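Local atomic coordinates of NAD(P)H-hydrate epimerase (Saccharomyces cerevisiae, PDB entry 1JZT), a protein that catalyses the epimerization of the S- and R-forms of NAD(P)HX, the hydrated and damaged form of NAD(P)H, with potassium as cofactor. Residues 8-11 and 12-16. Numbering follows the deposited sequence.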
ATOM      1  N   SER A   8      15.059   8.083   5.907  1.00 20.11           N
ATOM      2  CA  SER A   8      14.213   9.196   6.343  1.00 19.34           C
ATOM      3  C   SER A   8      13.247   9.619   5.243  1.00 19.29           C
ATOM      4  O   SER A   8      13.502   9.376   4.065  1.00 18.05           O
ATOM      5  CB  SER A   8      15.091  10.393   6.706  1.00 21.33           C
ATOM      6  OG  SER A   8      15.772  10.862   5.545  1.00 19.44           O
ATOM      7  N   SER A   9      12.146  10.265   5.619  1.00 17.76           N
ATOM      8  CA  SER A   9      11.176  10.717   4.625  1.00 19.83           C
ATOM      9  C   SER A   9      11.835  11.725   3.681  1.00 19.88           C
ATOM     10  O   SER A   9      11.506  11.788   2.490  1.00 19.62           O
ATOM     11  CB  SER A   9       9.955  11.351   5.304  1.00 21.30           C
ATOM     12  OG  SER A   9      10.322  12.466   6.091  1.00 23.61           O
ATOM     13  N   LYS A  10      12.775  12.503   4.213  1.00 18.76           N
ATOM     14  CA  LYS A  10      13.480  13.498   3.408  1.00 19.39           C
ATOM     15  C   LYS A  10      14.248  12.825   2.267  1.00 18.43           C
ATOM     16  O   LYS A  10      14.096  13.198   1.107  1.00 17.18           O
ATOM     17  CB  LYS A  10      14.451  14.296   4.282  1.00 20.55           C
ATOM     18  CG  LYS A  10      15.293  15.305   3.520  1.00 22.98           C
ATOM     19  CD  LYS A  10      16.326  15.946   4.436  1.00 26.37           C
ATOM     20  CE  LYS A  10      17.182  16.952   3.686  1.00 28.64           C
ATOM     21  NZ  LYS A  10      16.359  18.060   3.121  1.00 31.60           N
ATOM     22  N   LEU A  11      15.076  11.838   2.600  1.00 18.27           N
ATOM     23  CA  LEU A  11      15.834  11.131   1.577  1.00 20.23           C
ATOM     24  C   LEU A  11      14.900  10.348   0.655  1.00 20.27           C
ATOM     25  O   LEU A  11      15.175  10.205  -0.536  1.00 20.23           O
ATOM     26  CB  LEU A  11      16.849  10.178   2.212  1.00 21.83           C
ATOM     27  CG  LEU A  11      18.163  10.808   2.675  1.00 22.58           C
ATOM     28  CD1 LEU A  11      17.877  11.895   3.695  1.00 25.15           C
ATOM     29  CD2 LEU A  11      19.061   9.732   3.267  1.00 23.77           C
ATOM     30  N   ALA A  12      13.793   9.852   1.204  1.00 19.83           N
ATOM     31  CA  ALA A  12      12.828   9.094   0.413  1.00 21.24           C
ATOM     32  C   ALA A  12      12.309   9.959  -0.734  1.00 22.22           C
ATOM     33  O   ALA A  12      12.130   9.478  -1.856  1.00 22.41           O
ATOM     34  CB  ALA A  12      11.672   8.634   1.293  1.00 21.83           C
ATOM     35  N   ALA A  13      12.074  11.235  -0.442  1.00 20.33           N
ATOM     36  CA  ALA A  13      11.594  12.177  -1.442  1.00 20.52           C
ATOM     37  C   ALA A  13      12.695  12.433  -2.469  1.00 20.07           C
ATOM     38  O   ALA A  13      12.427  12.560  -3.661  1.00 20.46           O
ATOM     39  CB  ALA A  13      11.176  13.484  -0.773  1.00 22.48           C
ATOM     40  N   GLU A  14      13.936  12.500  -1.996  1.00 19.41           N
ATOM     41  CA  GLU A  14      15.084  12.719  -2.870  1.00 19.60           C
ATOM     42  C   GLU A  14      15.272  11.522  -3.797  1.00 19.92           C
ATOM     43  O   GLU A  14      15.581  11.682  -4.978  1.00 17.04           O
ATOM     44  CB  GLU A  14      16.353  12.926  -2.036  1.00 21.35           C
ATOM     45  CG  GLU A  14      16.464  14.315  -1.413  1.00 25.42           C
ATOM     46  CD  GLU A  14      17.577  14.411  -0.380  1.00 28.03           C
ATOM     47  OE1 GLU A  14      18.686  13.896  -0.638  1.00 28.33           O
ATOM     48  OE2 GLU A  14      17.342  15.014   0.688  1.00 31.73           O
ATOM     49  N   ILE A  15      15.089  10.320  -3.259  1.00 19.75           N
ATOM     50  CA  ILE A  15      15.236   9.110  -4.059  1.00 19.91           C
ATOM     51  C   ILE A  15      14.235   9.130  -5.207  1.00 19.76           C
ATOM     52  O   ILE A  15      14.605   8.975  -6.370  1.00 19.34           O
ATOM     53  CB  ILE A  15      15.011   7.845  -3.206  1.00 18.94           C
ATOM     54  CG1 ILE A  15      16.202   7.653  -2.259  1.00 20.10           C
ATOM     55  CG2 ILE A  15      14.823   6.632  -4.114  1.00 17.39           C
ATOM     56  CD1 ILE A  15      16.045   6.520  -1.265  1.00 21.91           C
ATOM     57  N   ASP A  16      12.964   9.323  -4.874  1.00 21.09           N
ATOM     58  CA  ASP A  16      11.913   9.370  -5.881  1.00 23.19           C
ATOM     59  C   ASP A  16      12.198  10.432  -6.927  1.00 22.91           C
ATOM     60  O   ASP A  16      12.000  10.208  -8.123  1.00 21.28           O
ATOM     61  CB  ASP A  16      10.569   9.660  -5.225  1.00 26.36           C
ATOM     62  CG  ASP A  16       9.749   8.411  -5.013  1.00 29.03           C
ATOM     63  OD1 ASP A  16      10.345   7.349  -4.745  1.00 32.49           O
ATOM     64  OD2 ASP A  16       8.508   8.496  -5.106  1.00 32.48           O
TER
HETATM   65  O   HOH W   1      15.909  17.176   0.357  1.00 36.54           O
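Lys-10 and Glu-14 face each other one turn apart near the start of helix 9-19, an i/i+4 pair in the first two turns behind an N-cap serine. Glu-14 OE2 lies 3.5 Å from Lys-10 CG and 3.6 Å from Lys-10 CE, so the carboxylate oxygen meets the aliphatic part of the lysine. The charged ends do not form a salt bridge: Lys-10 NZ lies 4.0 Å from Glu-14 OE2. A water joins them instead, accepting from Lys-10 NZ and donating to Glu-14 OE2 at 2.6 Å. Lys-10 carries CG opposite its backbone N (chi1 177°), which places CG by Glu-14 OE2; the chain then runs straight to CE, and a bend at chi4 turns NZ aside. Glu-14 sets CG opposite its own carbonyl carbon (chi1 -77°), which leads the chain back toward the N-terminal end of the helix, its CG 3.6 Å from Lys-10 O. An alanine here removes the carboxylate, so the lysine ammonium would probably lose its nearby opposite charge and the bridging water one of its two partners. Phe-230, from a loop, touches both Glu-14 and Ile-15.

The side chain of Ala-12 is buried against Phe-143, a residue predicted to belong to the NADPHX site, which places this helix face beside the probable substrate pocket; its CB also lies 3.4 Å from Ser-9 O. Ser-9 OG hydrogen-bonds Asp-181 OD2. Backbone i/i+4 bonds begin at Ala-12 N to Ser-8 O, and Ile-15 N reaches Leu-11 O at 2.7 Å, beside which Ile-15 CG1 also packs. At the helix start Ser-8 supplies the cap: its OG accepts from Leu-11 N at 3.2 Å, with a nearly straight N-H...O angle of 169°.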